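Local coordinates for protein putative alpha/beta hydrolase (Desulfitobacterium hafniense, PDB 4RPC) that probably acts as a hydrolase of the alpha/beta hydrolase fold, working through a serine nucleophile, though its natural substrate is not known, at residues Gln122-Thr130 with Leu187-Lys195; Ala199-Gly210 with Glu225-Phe236. All coordinates share one frame; numbering follows the deposited sequence.

Contact 1. Residues Gln122-Thr130 with Leu187-Lys195; sequences QYEGMGEMT and LAAYRYDLK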
loop_
_atom_site.group_PDB
_atom_site.type_symbol
_atom_site.label_atom_id
_atom_site.label_comp_id
_atom_site.label_asym_id
_atom_site.label_seq_id
_atom_site.Cartn_x
_atom_site.Cartn_y
_atom_site.Cartn_z
ATOM N N GLN A 122 -8.125 0.422 -2.117
ATOM C CA GLN A 122 -9.301 1.154 -2.555
ATOM C C GLN A 122 -9.168 1.104 -4.077
ATOM O O GLN A 122 -8.152 1.491 -4.589
ATOM C CB GLN A 122 -9.291 2.609 -1.968
ATOM C CG GLN A 122 -8.184 3.628 -2.448
ATOM C CD GLN A 122 -6.763 3.631 -1.706
ATOM O OE1 GLN A 122 -5.716 3.989 -2.328
ATOM N NE2 GLN A 122 -6.729 3.254 -0.383
ATOM N N TYR A 123 -10.136 0.530 -4.796
ATOM C CA TYR A 123 -9.934 0.242 -6.237
ATOM C C TYR A 123 -11.081 0.672 -7.142
ATOM O O TYR A 123 -11.170 0.242 -8.297
ATOM C CB TYR A 123 -9.680 -1.246 -6.472
ATOM C CG TYR A 123 -8.761 -1.895 -5.474
ATOM C CD1 TYR A 123 -7.351 -1.932 -5.674
ATOM C CD2 TYR A 123 -9.277 -2.491 -4.341
ATOM C CE1 TYR A 123 -6.501 -2.540 -4.757
ATOM C CE2 TYR A 123 -8.420 -3.065 -3.406
ATOM C CZ TYR A 123 -7.038 -3.092 -3.632
ATOM O OH TYR A 123 -6.248 -3.700 -2.685
ATOM N N GLU A 124 -11.909 1.561 -6.648
ATOM C CA GLU A 124 -13.158 1.914 -7.329
ATOM C C GLU A 124 -12.932 2.656 -8.671
ATOM O O GLU A 124 -13.446 2.251 -9.747
ATOM C CB GLU A 124 -13.992 2.773 -6.384
ATOM C CG GLU A 124 -15.316 3.233 -6.948
ATOM C CD GLU A 124 -16.285 2.078 -7.115
ATOM O OE1 GLU A 124 -16.880 1.626 -6.097
ATOM O OE2 GLU A 124 -16.434 1.615 -8.263
ATOM N N GLY A 125 -12.200 3.750 -8.606
ATOM C CA GLY A 125 -12.000 4.595 -9.748
ATOM C C GLY A 125 -13.001 5.728 -9.811
ATOM O O GLY A 125 -14.059 5.566 -10.318
HETATM N N MSE A 126 -12.645 6.879 -9.295
HETATM C CA MSE A 126 -13.574 7.948 -9.110
HETATM C C MSE A 126 -13.832 8.858 -10.276
HETATM O O MSE A 126 -14.589 9.778 -10.111
HETATM C CB MSE A 126 -13.088 8.883 -8.051
HETATM C CG MSE A 126 -12.257 8.275 -6.985
HETATM SE SE MSE A 126 -12.976 8.958 -5.354
HETATM C CE MSE A 126 -14.049 7.330 -5.345
ATOM N N GLY A 127 -13.196 8.653 -11.399
ATOM C CA GLY A 127 -13.465 9.474 -12.549
ATOM C C GLY A 127 -13.329 10.923 -12.209
ATOM O O GLY A 127 -12.381 11.319 -11.615
ATOM N N GLU A 128 -14.301 11.724 -12.573
ATOM C CA GLU A 128 -14.117 13.167 -12.368
ATOM C C GLU A 128 -14.252 13.658 -10.914
ATOM O O GLU A 128 -13.873 14.783 -10.672
ATOM C CB GLU A 128 -14.994 13.999 -13.311
ATOM C CG GLU A 128 -14.542 13.963 -14.775
ATOM C CD GLU A 128 -13.224 14.705 -15.031
ATOM O OE1 GLU A 128 -13.095 15.913 -14.703
ATOM O OE2 GLU A 128 -12.308 14.074 -15.590
HETATM N N MSE A 129 -14.715 12.834 -9.950
HETATM C CA MSE A 129 -14.624 13.191 -8.518
HETATM C C MSE A 129 -13.196 13.051 -7.949
HETATM O O MSE A 129 -12.903 13.468 -6.799
HETATM C CB MSE A 129 -15.468 12.289 -7.604
HETATM C CG MSE A 129 -16.959 12.063 -7.801
HETATM SE SE MSE A 129 -18.055 13.696 -7.527
HETATM C CE MSE A 129 -16.976 14.297 -6.018
ATOM N N THR A 130 -12.298 12.419 -8.698
ATOM C CA THR A 130 -10.915 12.158 -8.251
ATOM C C THR A 130 -10.263 13.421 -7.696
ATOM O O THR A 130 -9.665 13.378 -6.632
ATOM C CB THR A 130 -10.047 11.641 -9.382
ATOM O OG1 THR A 130 -10.537 10.407 -9.849
ATOM C CG2 THR A 130 -8.638 11.408 -8.937
ATOM N N LEU A 187 -4.221 11.522 -6.564
ATOM C CA LEU A 187 -4.968 11.537 -7.802
ATOM C C LEU A 187 -4.850 10.155 -8.463
ATOM O O LEU A 187 -5.858 9.588 -8.918
ATOM C CB LEU A 187 -4.522 12.656 -8.744
ATOM C CG LEU A 187 -4.733 14.092 -8.275
ATOM C CD1 LEU A 187 -3.845 15.045 -9.024
ATOM C CD2 LEU A 187 -6.205 14.518 -8.433
ATOM N N ALA A 188 -3.625 9.619 -8.462
ATOM C CA ALA A 188 -3.338 8.292 -9.022
ATOM C C ALA A 188 -4.125 7.277 -8.270
ATOM O O ALA A 188 -4.791 6.472 -8.879
ATOM C CB ALA A 188 -1.848 7.937 -9.017
ATOM N N ALA A 189 -4.045 7.299 -6.950
ATOM C CA ALA A 189 -4.837 6.377 -6.131
ATOM C C ALA A 189 -6.330 6.384 -6.476
ATOM O O ALA A 189 -6.887 5.346 -6.788
ATOM C CB ALA A 189 -4.645 6.675 -4.684
ATOM N N TYR A 190 -6.955 7.563 -6.479
ATOM C CA TYR A 190 -8.368 7.694 -6.714
ATOM C C TYR A 190 -8.805 7.458 -8.158
ATOM O O TYR A 190 -9.908 7.097 -8.367
ATOM C CB TYR A 190 -8.862 9.082 -6.239
ATOM C CG TYR A 190 -8.971 9.148 -4.753
ATOM C CD1 TYR A 190 -9.656 8.166 -4.047
ATOM C CD2 TYR A 190 -8.412 10.177 -4.052
ATOM C CE1 TYR A 190 -9.757 8.212 -2.662
ATOM C CE2 TYR A 190 -8.479 10.233 -2.673
ATOM C CZ TYR A 190 -9.150 9.258 -1.981
ATOM O OH TYR A 190 -9.274 9.333 -0.633
ATOM N N ARG A 191 -7.941 7.669 -9.137
ATOM C CA ARG A 191 -8.231 7.401 -10.540
ATOM C C ARG A 191 -8.239 5.917 -10.888
ATOM O O ARG A 191 -8.998 5.500 -11.746
ATOM C CB ARG A 191 -7.177 8.071 -11.428
ATOM C CG ARG A 191 -7.541 8.162 -12.881
ATOM C CD ARG A 191 -8.259 9.437 -13.233
ATOM N NE ARG A 191 -7.506 10.620 -12.809
ATOM C CZ ARG A 191 -8.013 11.859 -12.769
ATOM N NH1 ARG A 191 -9.283 12.079 -13.145
ATOM N NH2 ARG A 191 -7.231 12.886 -12.321
ATOM N N TYR A 192 -7.378 5.117 -10.245
ATOM C CA TYR A 192 -7.225 3.691 -10.624
ATOM C C TYR A 192 -8.566 2.976 -10.659
ATOM O O TYR A 192 -9.324 2.960 -9.699
ATOM C CB TYR A 192 -6.284 2.993 -9.670
ATOM C CG TYR A 192 -5.810 1.609 -10.107
ATOM C CD1 TYR A 192 -5.130 1.431 -11.297
ATOM C CD2 TYR A 192 -6.000 0.516 -9.320
ATOM C CE1 TYR A 192 -4.681 0.173 -11.673
ATOM C CE2 TYR A 192 -5.581 -0.743 -9.696
ATOM C CZ TYR A 192 -4.896 -0.927 -10.861
ATOM O OH TYR A 192 -4.454 -2.214 -11.249
ATOM N N ASP A 193 -8.873 2.371 -11.771
ATOM C CA ASP A 193 -10.118 1.635 -11.885
ATOM C C ASP A 193 -9.844 0.165 -12.219
ATOM O O ASP A 193 -9.584 -0.196 -13.364
ATOM C CB ASP A 193 -10.965 2.349 -12.927
ATOM C CG ASP A 193 -12.351 1.752 -13.106
ATOM O OD1 ASP A 193 -12.750 0.816 -12.403
ATOM O OD2 ASP A 193 -13.021 2.223 -14.032
ATOM N N LEU A 194 -9.880 -0.676 -11.198
ATOM C CA LEU A 194 -9.516 -2.092 -11.345
ATOM C C LEU A 194 -10.596 -2.921 -12.064
ATOM O O LEU A 194 -10.279 -3.754 -12.867
ATOM C CB LEU A 194 -9.265 -2.700 -9.973
ATOM C CG LEU A 194 -8.951 -4.182 -9.900
ATOM C CD1 LEU A 194 -7.764 -4.445 -10.785
ATOM C CD2 LEU A 194 -8.704 -4.586 -8.463
ATOM N N LYS A 195 -11.866 -2.661 -11.783
ATOM C CA LYS A 195 -12.955 -3.396 -12.419
ATOM C C LYS A 195 -12.860 -3.316 -13.927
ATOM O O LYS A 195 -13.066 -4.328 -14.600
ATOM C CB LYS A 195 -14.325 -2.857 -11.959
ATOM C CG LYS A 195 -15.517 -3.567 -12.589
ATOM C CD LYS A 195 -16.595 -3.910 -11.557
ATOM C CE LYS A 195 -17.904 -4.317 -12.223
ATOM N NZ LYS A 195 -17.704 -5.404 -13.238
HETATM O O HOH W 1 -6.230 2.853 -6.029
HETATM O O HOH W 2 -12.825 -0.821 -9.838
HETATM O O HOH W 3 -11.522 6.837 -12.383
#
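Met126 N donates to Tyr190 O over 2.9 Å in a nearly straight bond, 173° at the hydrogen, so the loop fastens to a carbonyl in the last turn of helix 179-191. A weak, long bond follows where that helix has run out: Leu194 N to Tyr123 O at 3.3 Å. Between these two, Gly125 lies against the departing chain, its CA 3.1 Å from Tyr192 O, and the two backbones run close together there. Water fills in where the backbones do not meet directly. Water 1 donates to both Gln122 O and Ala189 O, and water 3 takes the N-H of Gly127 while donating to Arg191 O.

Selenomethionine Met126 runs alongside Tyr190: its CG sits 3.6 Å from Tyr190 CB, and the bends at chi2 and chi3 bring SE obliquely to the ring, 4.4 Å from the centroid, a Met-aromatic contact. Thr130 is gripped from its own side, OG1 donating to Gly127 O at 2.7 Å. With OG1 so engaged, CG2 stands anti to the backbone N (OG1 chi1 -63°) and is delivered over the centre of one face of the Arg191 guanidinium, 3.8 Å above its plane; it also touches Tyr190 CB. At the other end the CB atoms of Tyr123 and Leu194 meet at 3.8 Å, and Leu194 CD2 comes up to the base of the tyrosine ring.

Gln122 OE1 rests on Ala189 CB, while its NE2 bonds to Ser96 OG. Ser96 stands at what looks like a nucleophile elbow, part of a probable Ser-His-Glu triad with His241 and Glu213, so the loop after strand 112-119 ties helix 179-191 to the presumed active site of an alpha/beta hydrolase fold.

Contact 2. Residues Ala199-Gly210 with Glu225-Phe236; sequences ARVDARVSVLIG and EISRHPLDIYEF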
loop_
_atom_site.group_PDB
_atom_site.type_symbol
_atom_site.label_atom_id
_atom_site.label_comp_id
_atom_site.label_asym_id
_atom_site.label_seq_id
_atom_site.Cartn_x
_atom_site.Cartn_y
_atom_site.Cartn_z
ATOM N N ALA A 199 -9.398 -8.015 -15.243
ATOM C CA ALA A 199 -8.125 -8.656 -15.004
ATOM C C ALA A 199 -8.288 -10.019 -14.331
ATOM O O ALA A 199 -9.361 -10.388 -13.872
ATOM C CB ALA A 199 -7.269 -7.760 -14.169
ATOM N N ARG A 200 -7.224 -10.804 -14.370
ATOM C CA ARG A 200 -7.186 -12.117 -13.705
ATOM C C ARG A 200 -5.797 -12.206 -13.148
ATOM O O ARG A 200 -4.848 -11.934 -13.843
ATOM C CB ARG A 200 -7.435 -13.277 -14.669
ATOM C CG ARG A 200 -8.892 -13.436 -15.132
ATOM C CD ARG A 200 -9.892 -13.743 -14.014
ATOM N NE ARG A 200 -9.964 -15.185 -13.764
ATOM C CZ ARG A 200 -10.459 -15.781 -12.676
ATOM N NH1 ARG A 200 -10.949 -15.088 -11.661
ATOM N NH2 ARG A 200 -10.458 -17.097 -12.613
ATOM N N VAL A 201 -5.659 -12.526 -11.886
ATOM C CA VAL A 201 -4.321 -12.775 -11.405
ATOM C C VAL A 201 -4.109 -14.213 -10.906
ATOM O O VAL A 201 -5.013 -14.848 -10.368
ATOM C CB VAL A 201 -3.900 -11.721 -10.357
ATOM C CG1 VAL A 201 -4.247 -10.319 -10.856
ATOM C CG2 VAL A 201 -4.558 -11.931 -9.024
ATOM N N ASP A 202 -2.893 -14.691 -11.102
ATOM C CA ASP A 202 -2.470 -15.989 -10.623
ATOM C C ASP A 202 -2.167 -15.977 -9.130
ATOM O O ASP A 202 -2.349 -16.975 -8.474
ATOM C CB ASP A 202 -1.234 -16.431 -11.375
ATOM C CG ASP A 202 -1.544 -16.898 -12.770
ATOM O OD1 ASP A 202 -2.738 -16.804 -13.183
ATOM O OD2 ASP A 202 -0.590 -17.377 -13.440
ATOM N N ALA A 203 -1.759 -14.836 -8.606
ATOM C CA ALA A 203 -1.376 -14.725 -7.213
ATOM C C ALA A 203 -2.488 -15.133 -6.250
ATOM O O ALA A 203 -3.654 -14.829 -6.480
ATOM C CB ALA A 203 -0.945 -13.307 -6.911
ATOM N N ARG A 204 -2.125 -15.786 -5.152
ATOM C CA ARG A 204 -3.066 -15.922 -4.064
ATOM C C ARG A 204 -3.188 -14.555 -3.413
ATOM O O ARG A 204 -2.193 -13.926 -3.116
ATOM C CB ARG A 204 -2.542 -16.860 -3.016
ATOM C CG ARG A 204 -3.494 -16.965 -1.838
ATOM C CD ARG A 204 -3.149 -18.197 -1.004
ATOM N NE ARG A 204 -1.780 -18.063 -0.505
ATOM C CZ ARG A 204 -1.124 -18.987 0.198
ATOM N NH1 ARG A 204 -1.701 -20.150 0.526
ATOM N NH2 ARG A 204 0.123 -18.724 0.569
ATOM N N VAL A 205 -4.399 -14.113 -3.161
ATOM C CA VAL A 205 -4.659 -12.824 -2.578
ATOM C C VAL A 205 -5.077 -12.975 -1.103
ATOM O O VAL A 205 -6.091 -13.644 -0.759
ATOM C CB VAL A 205 -5.793 -12.131 -3.350
ATOM C CG1 VAL A 205 -6.207 -10.844 -2.647
ATOM C CG2 VAL A 205 -5.355 -11.803 -4.774
ATOM N N SER A 206 -4.338 -12.305 -0.235
ATOM C CA SER A 206 -4.739 -12.168 1.135
ATOM C C SER A 206 -5.033 -10.676 1.393
ATOM O O SER A 206 -4.206 -9.790 1.075
ATOM C CB SER A 206 -3.615 -12.673 2.015
ATOM O OG SER A 206 -3.125 -13.929 1.502
ATOM N N VAL A 207 -6.191 -10.406 1.990
ATOM C CA VAL A 207 -6.619 -9.069 2.375
ATOM C C VAL A 207 -6.578 -8.852 3.902
ATOM O O VAL A 207 -7.238 -9.593 4.685
ATOM C CB VAL A 207 -8.065 -8.874 1.921
ATOM C CG1 VAL A 207 -8.442 -7.385 1.885
ATOM C CG2 VAL A 207 -8.267 -9.485 0.553
ATOM N N LEU A 208 -5.829 -7.844 4.336
ATOM C CA LEU A 208 -5.844 -7.423 5.725
ATOM C C LEU A 208 -6.882 -6.293 5.879
ATOM O O LEU A 208 -6.897 -5.308 5.129
ATOM C CB LEU A 208 -4.476 -6.990 6.215
ATOM C CG LEU A 208 -3.251 -7.664 5.626
ATOM C CD1 LEU A 208 -2.119 -7.706 6.636
ATOM C CD2 LEU A 208 -3.431 -9.024 5.009
ATOM N N ILE A 209 -7.764 -6.481 6.851
ATOM C CA ILE A 209 -8.861 -5.573 7.129
ATOM C C ILE A 209 -8.848 -5.221 8.630
ATOM O O ILE A 209 -8.805 -6.107 9.466
ATOM C CB ILE A 209 -10.219 -6.251 6.785
ATOM C CG1 ILE A 209 -10.295 -6.633 5.291
ATOM C CG2 ILE A 209 -11.376 -5.332 7.179
ATOM C CD1 ILE A 209 -11.484 -7.482 4.904
ATOM N N GLY A 210 -8.851 -3.927 8.938
ATOM C CA GLY A 210 -9.065 -3.443 10.288
ATOM C C GLY A 210 -10.552 -3.453 10.587
ATOM O O GLY A 210 -11.345 -2.884 9.833
ATOM N N GLU A 225 -13.251 -12.129 -7.786
ATOM C CA GLU A 225 -13.438 -12.473 -9.187
ATOM C C GLU A 225 -12.163 -12.280 -10.007
ATOM O O GLU A 225 -12.006 -12.866 -11.066
ATOM C CB GLU A 225 -14.589 -11.694 -9.801
ATOM C CG GLU A 225 -14.309 -10.233 -10.117
ATOM C CD GLU A 225 -15.560 -9.477 -10.557
ATOM O OE1 GLU A 225 -16.580 -10.150 -10.797
ATOM O OE2 GLU A 225 -15.533 -8.220 -10.666
ATOM N N ILE A 226 -11.231 -11.497 -9.507
ATOM C CA ILE A 226 -9.949 -11.331 -10.164
ATOM C C ILE A 226 -8.998 -12.528 -9.932
ATOM O O ILE A 226 -8.306 -12.958 -10.864
ATOM C CB ILE A 226 -9.327 -9.978 -9.731
ATOM C CG1 ILE A 226 -10.115 -8.894 -10.425
ATOM C CG2 ILE A 226 -7.849 -9.828 -10.118
ATOM C CD1 ILE A 226 -9.606 -7.543 -10.101
ATOM N N SER A 227 -8.934 -13.040 -8.705
ATOM C CA SER A 227 -7.983 -14.106 -8.419
ATOM C C SER A 227 -8.514 -15.396 -9.064
ATOM O O SER A 227 -9.676 -15.624 -9.051
ATOM C CB SER A 227 -7.725 -14.305 -6.918
ATOM O OG SER A 227 -6.592 -15.192 -6.724
ATOM N N ARG A 228 -7.635 -16.179 -9.677
ATOM C CA ARG A 228 -7.957 -17.559 -10.049
ATOM C C ARG A 228 -7.986 -18.504 -8.821
ATOM O O ARG A 228 -8.120 -19.699 -9.000
ATOM C CB ARG A 228 -6.916 -18.125 -11.028
ATOM C CG ARG A 228 -6.576 -17.265 -12.234
ATOM C CD ARG A 228 -6.034 -18.113 -13.389
ATOM N NE ARG A 228 -6.389 -17.542 -14.706
ATOM C CZ ARG A 228 -5.637 -16.698 -15.426
ATOM N NH1 ARG A 228 -4.446 -16.287 -15.007
ATOM N NH2 ARG A 228 -6.087 -16.251 -16.585
ATOM N N HIS A 229 -7.775 -17.997 -7.606
ATOM C CA HIS A 229 -7.797 -18.801 -6.388
ATOM C C HIS A 229 -8.627 -18.119 -5.321
ATOM O O HIS A 229 -8.805 -16.891 -5.364
ATOM C CB HIS A 229 -6.358 -19.025 -5.878
ATOM C CG HIS A 229 -5.424 -19.545 -6.932
ATOM N ND1 HIS A 229 -4.314 -18.851 -7.362
ATOM C CD2 HIS A 229 -5.458 -20.677 -7.665
ATOM C CE1 HIS A 229 -3.700 -19.539 -8.313
ATOM N NE2 HIS A 229 -4.369 -20.652 -8.510
ATOM N N PRO A 230 -9.145 -18.890 -4.347
ATOM C CA PRO A 230 -9.953 -18.243 -3.305
ATOM C C PRO A 230 -9.131 -17.246 -2.469
ATOM O O PRO A 230 -7.914 -17.413 -2.335
ATOM C CB PRO A 230 -10.448 -19.429 -2.442
ATOM C CG PRO A 230 -10.425 -20.630 -3.353
ATOM C CD PRO A 230 -9.237 -20.379 -4.276
ATOM N N LEU A 231 -9.818 -16.249 -1.923
ATOM C CA LEU A 231 -9.234 -15.239 -1.086
ATOM C C LEU A 231 -9.035 -15.726 0.316
ATOM O O LEU A 231 -9.917 -16.400 0.847
ATOM C CB LEU A 231 -10.176 -14.044 -0.926
ATOM C CG LEU A 231 -10.547 -13.245 -2.158
ATOM C CD1 LEU A 231 -11.306 -11.982 -1.766
ATOM C CD2 LEU A 231 -9.292 -12.935 -2.962
ATOM N N ASP A 232 -7.951 -15.280 0.944
ATOM C CA ASP A 232 -7.782 -15.390 2.384
ATOM C C ASP A 232 -7.955 -14.014 3.023
ATOM O O ASP A 232 -7.301 -13.027 2.623
ATOM C CB ASP A 232 -6.390 -15.961 2.713
ATOM C CG ASP A 232 -6.178 -17.381 2.123
ATOM O OD1 ASP A 232 -7.087 -18.230 2.206
ATOM O OD2 ASP A 232 -5.105 -17.651 1.543
ATOM N N ILE A 233 -8.836 -13.935 4.012
ATOM C CA ILE A 233 -9.100 -12.676 4.730
ATOM C C ILE A 233 -8.555 -12.709 6.140
ATOM O O ILE A 233 -8.840 -13.617 6.897
ATOM C CB ILE A 233 -10.614 -12.356 4.912
ATOM C CG1 ILE A 233 -11.327 -12.043 3.580
ATOM C CG2 ILE A 233 -10.768 -11.162 5.873
ATOM C CD1 ILE A 233 -11.472 -13.221 2.660
ATOM N N TYR A 234 -7.852 -11.646 6.506
ATOM C CA TYR A 234 -7.276 -11.506 7.838
ATOM C C TYR A 234 -7.884 -10.268 8.490
ATOM O O TYR A 234 -7.654 -9.173 8.032
ATOM C CB TYR A 234 -5.759 -11.425 7.730
ATOM C CG TYR A 234 -5.177 -12.682 7.137
ATOM C CD1 TYR A 234 -4.947 -13.808 7.947
ATOM C CD2 TYR A 234 -4.897 -12.793 5.761
ATOM C CE1 TYR A 234 -4.400 -14.956 7.420
ATOM C CE2 TYR A 234 -4.371 -13.944 5.244
ATOM C CZ TYR A 234 -4.131 -15.015 6.087
ATOM O OH TYR A 234 -3.612 -16.160 5.588
ATOM N N GLU A 235 -8.669 -10.481 9.554
ATOM C CA GLU A 235 -9.425 -9.441 10.238
ATOM C C GLU A 235 -8.603 -9.034 11.468
ATOM O O GLU A 235 -8.123 -9.893 12.168
ATOM C CB GLU A 235 -10.789 -9.992 10.671
ATOM C CG GLU A 235 -11.368 -11.088 9.762
ATOM C CD GLU A 235 -12.891 -11.018 9.522
ATOM O OE1 GLU A 235 -13.703 -11.119 10.491
ATOM O OE2 GLU A 235 -13.265 -10.875 8.330
ATOM N N PHE A 236 -8.427 -7.741 11.732
ATOM C CA PHE A 236 -7.741 -7.306 12.959
ATOM C C PHE A 236 -8.713 -6.441 13.718
ATOM O O PHE A 236 -9.147 -5.393 13.191
ATOM C CB PHE A 236 -6.454 -6.553 12.608
ATOM C CG PHE A 236 -5.442 -7.404 11.913
ATOM C CD1 PHE A 236 -4.549 -8.164 12.644
ATOM C CD2 PHE A 236 -5.397 -7.469 10.530
ATOM C CE1 PHE A 236 -3.595 -8.978 12.009
ATOM C CE2 PHE A 236 -4.447 -8.270 9.879
ATOM C CZ PHE A 236 -3.552 -9.029 10.623
HETATM O O HOH W 4 -6.510 -15.772 -4.004
HETATM O O HOH W 5 -3.105 -16.371 2.960
#
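Two arginines cross here, Arg200 and Arg228, their guanidinium planes 80° apart and their NE atoms 4.4 Å from each other. Arg200, bent at chi2 and chi3, curls back so that Arg228 CA lies over one face of its guanidinium. Arg228 NH1 forms a salt bridge to Asp202 OD1 at 2.6 Å, the oxygen lying in the guanidinium plane. Ser227 OG, anti to its own backbone N (chi1 -169°), donates to Ala203 O and accepts from His229 N, closing an ST turn; water 4 links it to Val205 N and Pro230 O.

Val201 N to Ile226 O and Arg228 N to Val201 O make a separate bridge before the strands. Strands 204-210 and 232-236 then pair in parallel, with bonds alternating from Asp232 N to Val205 O and Val207 N to Asp232 O up to Phe236 N to Ile209 O. On one face the Tyr234 ring brings its edge to Ser206 CB, 3.6 Å from CE2, and Phe236 CE2 meets Leu208 CB; water 5 joins Ser206 OG, Asp232 OD2 and Tyr234 OH. On the other, Ile209 CD1 touches Ile233 CG2. Arg204 CD lies against Asp232 OD2, but the charge pairing from NE is long and out of plane; NH2 bonds Asn115.

Backbone bonds thus hold this beta-alpha-beta unit, with charged pairs at the entry and first strand residues, where Asp202 probably offsets part of the charge of Arg228.

How the contacts relate
Contact 1 closes before contact 2 opens along the chain, and their centres lie 20 Å apart, yet they meet where Leu194 CG packs 3.4 Å from Ile226 CD1. Neither is wholly core: both mix buried and exposed residues. Contact 1 joins a loop to the end of a helix, with few direct backbone bonds and waters bridging the rest. Contact 2 belongs to the edge of the central sheet, where regular parallel pairing does most of the work and charges gather at the entrance to the strands. Strand 112-119 relates them: it leads into the loop of 122-130 and pairs with strand 204-210. Gln122 and Gly210 bring both close to the probable triad.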